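Local coordinates for probable oxidoreductase protein (Rhizobium etli, PDB 4FB5) that is probably an oxidoreductase of the GFO/IDH/MocA family, thought to bind a dinucleotide cofactor in its Rossmann-type domain, at residues Asn176-Glu181 and Leu284-Ser289; Asp209-Pro214 and Ala267-Asn272; Lys279-Leu284 and Leu294-Arg299. One frame throughout, in Å; residues are numbered along the deposited sequence.

Interaction 1 of 3, residues Asn176-Glu181 and Leu284-Ser289; sequences NHVRVE and LQIYGS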
loop_
_atom_site.group_PDB
_atom_site.type_symbol
_atom_site.label_atom_id
_atom_site.label_comp_id
_atom_site.label_asym_id
_atom_site.label_seq_id
_atom_site.Cartn_x
_atom_site.Cartn_y
_atom_site.Cartn_z
ATOM N N ASN A 176 0.457 -18.088 18.205
ATOM C CA ASN A 176 -0.834 -18.704 18.461
ATOM C C ASN A 176 -1.460 -19.127 17.110
ATOM O O ASN A 176 -1.941 -20.255 16.992
ATOM C CB ASN A 176 -1.886 -17.723 19.043
ATOM C CG ASN A 176 -1.339 -16.737 20.070
ATOM O OD1 ASN A 176 -0.759 -17.129 21.105
ATOM N ND2 ASN A 176 -1.582 -15.442 19.842
ATOM N N HIS A 177 -1.496 -18.205 16.131
ATOM C CA HIS A 177 -2.247 -18.360 14.887
ATOM C C HIS A 177 -1.441 -18.042 13.631
ATOM O O HIS A 177 -0.618 -17.128 13.603
ATOM C CB HIS A 177 -3.420 -17.425 14.942
ATOM C CG HIS A 177 -4.338 -17.521 13.775
ATOM N ND1 HIS A 177 -4.668 -18.715 13.182
ATOM C CD2 HIS A 177 -5.057 -16.571 13.128
ATOM C CE1 HIS A 177 -5.529 -18.498 12.204
ATOM N NE2 HIS A 177 -5.789 -17.206 12.156
ATOM N N VAL A 178 -1.672 -18.783 12.572
ATOM C CA VAL A 178 -0.947 -18.506 11.339
ATOM C C VAL A 178 -1.830 -18.669 10.129
ATOM O O VAL A 178 -2.493 -19.663 10.026
ATOM C CB VAL A 178 0.262 -19.419 11.165
ATOM C CG1 VAL A 178 0.885 -19.204 9.792
ATOM C CG2 VAL A 178 1.256 -19.180 12.274
ATOM N N ARG A 179 -1.797 -17.684 9.228
ATOM C CA ARG A 179 -2.534 -17.671 7.953
ATOM C C ARG A 179 -1.573 -17.710 6.779
ATOM O O ARG A 179 -0.562 -17.019 6.814
ATOM C CB ARG A 179 -3.340 -16.390 7.871
ATOM C CG ARG A 179 -4.538 -16.492 8.722
ATOM C CD ARG A 179 -5.164 -15.156 8.951
ATOM N NE ARG A 179 -6.048 -15.103 10.120
ATOM C CZ ARG A 179 -6.720 -14.010 10.487
ATOM N NH1 ARG A 179 -6.585 -12.894 9.775
ATOM N NH2 ARG A 179 -7.508 -13.993 11.576
ATOM N N VAL A 180 -1.887 -18.451 5.714
ATOM C CA VAL A 180 -0.957 -18.552 4.548
ATOM C C VAL A 180 -1.665 -18.708 3.229
ATOM O O VAL A 180 -2.422 -19.628 3.096
ATOM C CB VAL A 180 -0.030 -19.752 4.696
ATOM C CG1 VAL A 180 0.889 -19.816 3.550
ATOM C CG2 VAL A 180 0.792 -19.532 5.860
ATOM N N GLU A 181 -1.446 -17.845 2.243
ATOM C CA GLU A 181 -2.293 -17.894 1.034
ATOM C C GLU A 181 -1.391 -18.088 -0.116
ATOM O O GLU A 181 -0.440 -17.343 -0.241
ATOM C CB GLU A 181 -3.063 -16.588 0.799
ATOM C CG GLU A 181 -4.233 -16.286 1.794
ATOM C CD GLU A 181 -4.680 -14.775 1.834
ATOM O OE1 GLU A 181 -4.823 -14.141 0.754
ATOM O OE2 GLU A 181 -4.910 -14.203 2.939
ATOM N N LEU A 284 1.562 -14.384 3.952
ATOM C CA LEU A 284 1.745 -15.065 5.200
ATOM C C LEU A 284 1.515 -14.100 6.338
ATOM O O LEU A 284 2.080 -13.016 6.335
ATOM C CB LEU A 284 3.141 -15.624 5.192
ATOM C CG LEU A 284 3.743 -16.149 6.464
ATOM C CD1 LEU A 284 2.974 -17.347 6.854
ATOM C CD2 LEU A 284 5.187 -16.511 6.127
ATOM N N GLN A 285 0.624 -14.458 7.255
ATOM C CA GLN A 285 0.398 -13.652 8.453
ATOM C C GLN A 285 0.643 -14.508 9.685
ATOM O O GLN A 285 0.118 -15.614 9.791
ATOM C CB GLN A 285 -1.014 -13.067 8.514
ATOM C CG GLN A 285 -1.492 -12.374 7.238
ATOM C CD GLN A 285 -3.032 -12.224 7.218
ATOM O OE1 GLN A 285 -3.748 -12.928 6.460
ATOM N NE2 GLN A 285 -3.552 -11.322 8.081
ATOM N N ILE A 286 1.462 -14.011 10.602
ATOM C CA ILE A 286 1.823 -14.760 11.810
ATOM C C ILE A 286 1.436 -14.019 13.077
ATOM O O ILE A 286 1.795 -12.891 13.242
ATOM C CB ILE A 286 3.299 -14.978 11.881
ATOM C CG1 ILE A 286 3.821 -15.543 10.564
ATOM C CG2 ILE A 286 3.608 -15.877 13.053
ATOM C CD1 ILE A 286 5.352 -15.445 10.460
ATOM N N TYR A 287 0.722 -14.640 13.995
ATOM C CA TYR A 287 0.258 -13.883 15.161
ATOM C C TYR A 287 0.720 -14.522 16.467
ATOM O O TYR A 287 0.440 -15.718 16.715
ATOM C CB TYR A 287 -1.251 -13.692 15.156
ATOM C CG TYR A 287 -1.782 -12.879 14.000
ATOM C CD1 TYR A 287 -1.737 -11.504 14.006
ATOM C CD2 TYR A 287 -2.371 -13.489 12.920
ATOM C CE1 TYR A 287 -2.240 -10.760 12.922
ATOM C CE2 TYR A 287 -2.860 -12.763 11.843
ATOM C CZ TYR A 287 -2.796 -11.405 11.849
ATOM O OH TYR A 287 -3.301 -10.681 10.772
ATOM N N GLY A 288 1.424 -13.731 17.280
ATOM C CA GLY A 288 1.923 -14.154 18.564
ATOM C C GLY A 288 1.424 -13.334 19.737
ATOM O O GLY A 288 0.694 -12.387 19.596
ATOM N N SER A 289 1.834 -13.706 20.930
ATOM C CA SER A 289 1.348 -13.023 22.117
ATOM C C SER A 289 2.048 -11.696 22.364
ATOM O O SER A 289 1.595 -10.916 23.210
ATOM C CB SER A 289 1.491 -13.922 23.322
ATOM O OG SER A 289 2.820 -14.311 23.430
#
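Leu284 and Val180 form a non-hydrogen-bonded pair near one end of two antiparallel strands, their side chains side by side on the same face of the sheet, with Leu284 CD1 against Val180 CG2. Leu284 CD1 also lies 4.1 Å from Val178 CG1. At Gln285 the backbone bonds run both ways: its N gives to Arg179 O and its O takes Arg179 N, each at 2.9 Å, while Gln285 CB and Arg179 CB pack at 4.1 Å on the opposite face. Ile286 turns back to the apolar face, where its CG2 lies 4.1 Å from Val178 CG2. With CG set beside the backbone N (chi1 -63°), the Tyr287 ring leans over the sheet alongside His177 and brings CE2 over one face of the Arg179 guanidinium, the two planes 64° apart. Arg179 NE in turn gives a bond to His177 NE2 at 2.9 Å, which fixes imidazole and guanidinium relative to each other. The Tyr287 carbonyl is gripped by two donors in its plane, Asn176 N at 2.8 Å and His177 N at 3.2 Å: a classic beta bulge. The two strands are neighbours in the large mixed sheet of the C-terminal domain. Helix 206-221 covers the face of Val178, Val180 and Leu284, whereas a second subunit meets the other, where its Asp183 pairs with Arg179 and its Arg278 with the Tyr287 hydroxyl. Strand 175-183 is flanked on its far edge by strand 266-272, and strand 281-288 by strand 291-296.

Interaction 2 of 3, residues Asp209-Pro214 and Ala267-Asn272; sequences DFAVHP and AVLMAN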
loop_
_atom_site.group_PDB
_atom_site.type_symbol
_atom_site.label_atom_id
_atom_site.label_comp_id
_atom_site.label_asym_id
_atom_site.label_seq_id
_atom_site.Cartn_x
_atom_site.Cartn_y
_atom_site.Cartn_z
ATOM N N ASP A 209 0.416 -28.491 -6.344
ATOM C CA ASP A 209 1.193 -27.566 -7.168
ATOM C C ASP A 209 1.598 -26.383 -6.335
ATOM O O ASP A 209 2.696 -25.936 -6.427
ATOM C CB ASP A 209 0.340 -27.147 -8.392
ATOM C CG ASP A 209 1.162 -26.542 -9.519
ATOM O OD1 ASP A 209 2.407 -26.356 -9.364
ATOM O OD2 ASP A 209 0.556 -26.251 -10.576
ATOM N N PHE A 210 0.699 -25.935 -5.476
ATOM C CA PHE A 210 0.840 -24.710 -4.746
ATOM C C PHE A 210 1.037 -24.935 -3.255
ATOM O O PHE A 210 1.869 -24.251 -2.656
ATOM C CB PHE A 210 -0.417 -23.846 -4.932
ATOM C CG PHE A 210 -0.409 -22.977 -6.198
ATOM C CD1 PHE A 210 0.386 -23.313 -7.315
ATOM C CD2 PHE A 210 -1.238 -21.833 -6.281
ATOM C CE1 PHE A 210 0.373 -22.514 -8.487
ATOM C CE2 PHE A 210 -1.255 -21.032 -7.428
ATOM C CZ PHE A 210 -0.447 -21.375 -8.539
ATOM N N ALA A 211 0.276 -25.856 -2.642
ATOM C CA ALA A 211 0.242 -25.979 -1.171
ATOM C C ALA A 211 1.593 -26.365 -0.559
ATOM O O ALA A 211 1.897 -26.015 0.613
ATOM C CB ALA A 211 -0.856 -26.941 -0.720
ATOM N N VAL A 212 2.416 -27.034 -1.368
ATOM C CA VAL A 212 3.719 -27.503 -0.903
ATOM C C VAL A 212 4.674 -26.360 -0.557
ATOM O O VAL A 212 5.472 -26.464 0.399
ATOM C CB VAL A 212 4.347 -28.552 -1.880
ATOM C CG1 VAL A 212 3.497 -29.785 -1.900
ATOM C CG2 VAL A 212 4.442 -28.026 -3.307
ATOM N N HIS A 213 4.582 -25.262 -1.305
ATOM C CA HIS A 213 5.342 -24.075 -0.964
ATOM C C HIS A 213 4.944 -23.496 0.406
ATOM O O HIS A 213 5.784 -23.383 1.324
ATOM C CB HIS A 213 5.199 -23.043 -2.063
ATOM C CG HIS A 213 5.894 -23.421 -3.319
ATOM N ND1 HIS A 213 7.253 -23.656 -3.372
ATOM C CD2 HIS A 213 5.429 -23.595 -4.575
ATOM C CE1 HIS A 213 7.591 -23.982 -4.606
ATOM N NE2 HIS A 213 6.502 -23.951 -5.356
ATOM N N PRO A 214 3.672 -23.095 0.556
ATOM C CA PRO A 214 3.316 -22.618 1.887
ATOM C C PRO A 214 3.633 -23.643 2.982
ATOM O O PRO A 214 4.090 -23.261 4.047
ATOM C CB PRO A 214 1.813 -22.322 1.782
ATOM C CG PRO A 214 1.392 -22.615 0.381
ATOM C CD PRO A 214 2.648 -22.756 -0.442
ATOM N N ALA A 267 -3.485 -23.042 12.218
ATOM C CA ALA A 267 -3.053 -22.468 10.954
ATOM C C ALA A 267 -4.134 -22.616 9.899
ATOM O O ALA A 267 -4.873 -23.568 9.921
ATOM C CB ALA A 267 -1.728 -23.091 10.513
ATOM N N VAL A 268 -4.295 -21.627 9.040
ATOM C CA VAL A 268 -5.193 -21.733 7.897
ATOM C C VAL A 268 -4.333 -21.638 6.673
ATOM O O VAL A 268 -3.453 -20.789 6.627
ATOM C CB VAL A 268 -6.227 -20.629 7.863
ATOM C CG1 VAL A 268 -7.210 -20.848 6.733
ATOM C CG2 VAL A 268 -6.990 -20.604 9.170
ATOM N N LEU A 269 -4.568 -22.534 5.720
ATOM C CA LEU A 269 -3.911 -22.542 4.393
ATOM C C LEU A 269 -4.965 -22.432 3.261
ATOM O O LEU A 269 -6.004 -23.078 3.278
ATOM C CB LEU A 269 -3.081 -23.793 4.201
ATOM C CG LEU A 269 -2.074 -23.846 3.054
ATOM C CD1 LEU A 269 -0.891 -24.672 3.508
ATOM C CD2 LEU A 269 -2.636 -24.367 1.713
HETATM N N MSE A 270 -4.695 -21.575 2.297
HETATM C CA MSE A 270 -5.589 -21.345 1.175
HETATM C C MSE A 270 -4.667 -21.361 -0.019
HETATM O O MSE A 270 -3.625 -20.709 0.008
HETATM C CB MSE A 270 -6.289 -20.007 1.307
HETATM C CG MSE A 270 -7.149 -19.988 2.519
HETATM SE SE MSE A 270 -7.624 -18.246 3.310
HETATM C CE MSE A 270 -6.071 -17.946 4.521
ATOM N N ALA A 271 -5.010 -22.149 -1.027
ATOM C CA ALA A 271 -4.219 -22.236 -2.246
ATOM C C ALA A 271 -5.236 -22.139 -3.350
ATOM O O ALA A 271 -6.335 -22.670 -3.226
ATOM C CB ALA A 271 -3.413 -23.515 -2.314
ATOM N N ASN A 272 -4.922 -21.354 -4.371
ATOM C CA ASN A 272 -5.894 -21.101 -5.436
ATOM C C ASN A 272 -5.179 -20.792 -6.754
ATOM O O ASN A 272 -4.331 -19.889 -6.813
ATOM C CB ASN A 272 -6.842 -20.009 -5.007
ATOM C CG ASN A 272 -7.977 -19.771 -5.983
ATOM O OD1 ASN A 272 -7.932 -20.159 -7.149
ATOM N ND2 ASN A 272 -9.027 -19.099 -5.490
#
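Leu269 and Phe210 owe their contacts to their first torsions. In Leu269 the CG lies opposite the backbone N (chi1 -166°), and the branch reaches out from the strand to Ala211 and Pro214, one turn apart on the helix. Phe210 has its CG beside the backbone N (chi1 -85°), which carries the ring past Ala271 to the end of the strand. The fork of Leu269 is the centre of the contact: CD1 rests on Pro214 CB and CD2 on Ala211 CB, each at 4.0 Å. Two residues further along the strand, Ala271 CB meets Phe210 CB, again at 4.0 Å, and with only a methyl on the strand here the backbones draw close, the CA atoms of Ala211 and Ala271 being 5.9 Å apart. The Phe210 ring comes obliquely to the backbone of Asn272, its CE2 3.3 Å from Asn272 O. The contact is mainly apolar packing, with Phe210, Ala211 and Pro214 of the helix laid on one face of the strand. The segment axes approach to 7.9 Å with a signed crossing angle of 144°, so the helix runs roughly against the strand. A wider pi-type turn at Asp209-Ala211 opens this stretch of helix. Asp209 forms salt bridges with Arg273, Lys197 and Lys125; Lys125 belongs to the Rossmann-type part of the chain, consistent with this turn lying near where the two domains meet. Strand 266-272 lies between strands 175-183 and 254-261, and both share in the packing: Val180 touches Pro214, Met182 touches Phe210 and Met259 touches Leu269. On the opposite face of the sheet Val268 meets Asn256, and Met270, present as selenomethionine, meets Arg179, both of a second subunit.

Interaction 3 of 3, residues Lys279-Leu284 and Leu294-Arg299; sequences KGRIAL and LYDQER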
loop_
_atom_site.group_PDB
_atom_site.type_symbol
_atom_site.label_atom_id
_atom_site.label_comp_id
_atom_site.label_asym_id
_atom_site.label_seq_id
_atom_site.Cartn_x
_atom_site.Cartn_y
_atom_site.Cartn_z
ATOM N N LYS A 279 -0.819 -12.861 -9.127
ATOM C CA LYS A 279 0.176 -13.327 -10.097
ATOM C C LYS A 279 1.151 -14.257 -9.452
ATOM O O LYS A 279 1.429 -15.336 -9.988
ATOM C CB LYS A 279 0.928 -12.176 -10.752
ATOM C CG LYS A 279 0.020 -11.088 -11.447
ATOM C CD LYS A 279 -1.087 -11.710 -12.311
ATOM C CE LYS A 279 -1.764 -10.651 -13.143
ATOM N NZ LYS A 279 -2.974 -11.126 -13.891
ATOM N N GLY A 280 1.691 -13.871 -8.312
ATOM C CA GLY A 280 2.707 -14.685 -7.699
ATOM C C GLY A 280 2.572 -14.508 -6.222
ATOM O O GLY A 280 3.571 -14.341 -5.554
ATOM N N ARG A 281 1.333 -14.525 -5.713
ATOM C CA ARG A 281 1.072 -14.145 -4.347
ATOM C C ARG A 281 1.292 -15.315 -3.396
ATOM O O ARG A 281 0.749 -16.404 -3.599
ATOM C CB ARG A 281 -0.357 -13.664 -4.197
ATOM C CG ARG A 281 -0.841 -13.506 -2.727
ATOM C CD ARG A 281 -2.166 -12.792 -2.782
ATOM N NE ARG A 281 -2.992 -12.853 -1.587
ATOM C CZ ARG A 281 -3.024 -11.886 -0.678
ATOM N NH1 ARG A 281 -2.277 -10.791 -0.838
ATOM N NH2 ARG A 281 -3.808 -12.008 0.382
ATOM N N ILE A 282 2.049 -15.071 -2.341
ATOM C CA ILE A 282 2.077 -15.953 -1.202
ATOM C C ILE A 282 1.970 -15.010 -0.055
ATOM O O ILE A 282 2.855 -14.152 0.101
ATOM C CB ILE A 282 3.435 -16.635 -1.091
ATOM C CG1 ILE A 282 3.649 -17.532 -2.312
ATOM C CG2 ILE A 282 3.519 -17.380 0.203
ATOM C CD1 ILE A 282 4.978 -18.243 -2.363
ATOM N N ALA A 283 0.906 -15.111 0.722
ATOM C CA ALA A 283 0.693 -14.130 1.779
ATOM C C ALA A 283 0.710 -14.850 3.083
ATOM O O ALA A 283 -0.030 -15.816 3.316
ATOM C CB ALA A 283 -0.612 -13.390 1.608
ATOM N N LEU A 284 1.562 -14.384 3.952
ATOM C CA LEU A 284 1.745 -15.065 5.200
ATOM C C LEU A 284 1.515 -14.100 6.338
ATOM O O LEU A 284 2.080 -13.016 6.335
ATOM C CB LEU A 284 3.141 -15.624 5.192
ATOM C CG LEU A 284 3.743 -16.149 6.464
ATOM C CD1 LEU A 284 2.974 -17.347 6.854
ATOM C CD2 LEU A 284 5.187 -16.511 6.127
ATOM N N LEU A 294 3.621 -9.784 8.860
ATOM C CA LEU A 294 2.997 -9.884 7.549
ATOM C C LEU A 294 4.066 -9.949 6.474
ATOM O O LEU A 294 5.082 -9.236 6.563
ATOM C CB LEU A 294 2.109 -8.680 7.291
ATOM C CG LEU A 294 1.139 -8.328 8.434
ATOM C CD1 LEU A 294 0.281 -7.132 8.095
ATOM C CD2 LEU A 294 0.236 -9.526 8.972
ATOM N N TYR A 295 3.849 -10.820 5.466
ATOM C CA TYR A 295 4.738 -10.944 4.336
ATOM C C TYR A 295 3.927 -11.270 3.106
ATOM O O TYR A 295 2.940 -11.924 3.216
ATOM C CB TYR A 295 5.763 -12.036 4.594
ATOM C CG TYR A 295 6.537 -12.400 3.362
ATOM C CD1 TYR A 295 7.584 -11.612 2.902
ATOM C CD2 TYR A 295 6.146 -13.472 2.600
ATOM C CE1 TYR A 295 8.264 -11.933 1.699
ATOM C CE2 TYR A 295 6.774 -13.763 1.407
ATOM C CZ TYR A 295 7.826 -13.022 0.996
ATOM O OH TYR A 295 8.444 -13.452 -0.081
ATOM N N ASP A 296 4.361 -10.812 1.941
ATOM C CA ASP A 296 3.665 -11.024 0.691
ATOM C C ASP A 296 4.685 -11.116 -0.457
ATOM O O ASP A 296 5.255 -10.075 -0.834
ATOM C CB ASP A 296 2.739 -9.862 0.388
ATOM C CG ASP A 296 1.704 -10.201 -0.726
ATOM O OD1 ASP A 296 0.495 -9.899 -0.513
ATOM O OD2 ASP A 296 2.085 -10.761 -1.807
ATOM N N GLN A 297 4.867 -12.325 -1.007
ATOM C CA GLN A 297 5.753 -12.622 -2.123
ATOM C C GLN A 297 5.726 -11.630 -3.292
ATOM O O GLN A 297 6.674 -11.564 -4.071
ATOM C CB GLN A 297 5.402 -14.000 -2.690
ATOM C CG GLN A 297 6.484 -14.588 -3.570
ATOM C CD GLN A 297 7.798 -14.797 -2.788
ATOM O OE1 GLN A 297 7.792 -15.174 -1.597
ATOM N NE2 GLN A 297 8.906 -14.547 -3.439
ATOM N N GLU A 298 4.627 -10.904 -3.457
ATOM C CA GLU A 298 4.502 -10.003 -4.604
ATOM C C GLU A 298 5.315 -8.720 -4.396
ATOM O O GLU A 298 5.555 -7.979 -5.344
ATOM C CB GLU A 298 3.016 -9.717 -4.945
ATOM C CG GLU A 298 2.367 -10.813 -5.805
ATOM C CD GLU A 298 0.871 -10.539 -6.168
ATOM O OE1 GLU A 298 0.361 -11.226 -7.084
ATOM O OE2 GLU A 298 0.214 -9.654 -5.541
ATOM N N ARG A 299 5.685 -8.486 -3.137
ATOM C CA ARG A 299 6.663 -7.505 -2.672
ATOM C C ARG A 299 7.657 -8.279 -1.793
ATOM O O ARG A 299 7.854 -8.006 -0.611
ATOM C CB ARG A 299 5.954 -6.431 -1.868
ATOM C CG ARG A 299 5.026 -5.648 -2.752
ATOM C CD ARG A 299 4.440 -4.440 -2.095
ATOM N NE ARG A 299 3.698 -4.796 -0.885
ATOM C CZ ARG A 299 2.590 -5.503 -0.878
ATOM N NH1 ARG A 299 2.099 -5.998 -2.026
ATOM N NH2 ARG A 299 2.007 -5.761 0.280
HETATM O O HOH W 1 -1.911 -9.140 0.945
#
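Leu284 and Tyr295 make a hydrogen-bonded pair, N to O in both directions, in strands that run antiparallel at 174° and 4.7 Å between axes; Gln297 N extends the pattern by giving to Ile282 O at 2.9 Å. Arg281 reaches along its own strand with an extended chain and lays its guanidinium over the Ala283 methyl, CB standing 3.6 Å above the centre of the plane. From there NH1 makes a salt bridge to Asp296 OD1, 2.9 Å away, the guanidinium and carboxylate planes 61° apart, and a modelled water appears to link the same two atoms. NH2 of Arg281 pairs with Glu181 on the next strand, so the arginine sits between two carboxylates. The pairing belongs to the beta hairpin of strands 281-288 and 291-296, in the large sheet of the C-terminal domain; at Asp296, OD2 accepts Glu298 N at 3.0 Å in an Asx turn that starts the chain bending back. The bend brings Glu298 to the loop that precedes strand 281-288. Its extended chain delivers OE1 to two backbone donors, Lys279 N at 2.9 Å, met almost end-on to the C-O bond, and Gly280 N at 3.2 Å, which meets the anti lone pair of OE1. With alanine in place of Glu298, the N-H groups of Lys279 and Gly280 would probably lose their shared acceptor and this loop would be less firmly held. On the face opposite Arg281, Ile282 and Gln297 lie side by side, CB to CB 3.7 Å. The Tyr295 ring turns towards helix 158-168, where it packs on Val159, Met160 and Ile163. Lys279 NZ makes a salt bridge to Asp185 of its own chain and a hydrogen bond to Tyr306 of a second subunit.

Overall arrangement
From the N terminus, strand 175-183 comes first and waits for its partner: interaction 1 closes a loop of about a hundred residues when strand 281-288 pairs with it. Nested inside that loop, interaction 2 closes a shorter one, bringing strand 266-272 back onto helix 206-221. Interaction 3 opens after interaction 2 has closed and crosses interaction 1, sharing Leu284 with it; it closes the short hairpin to strand 291-296. Interactions 1 and 2 join edge to edge through probable backbone hydrogen bonds between Val178, Val180 and Val268. Four neighbouring strands of the C-terminal sheet are thus tied to one another and to one helix, and all three contacts touch the second subunit.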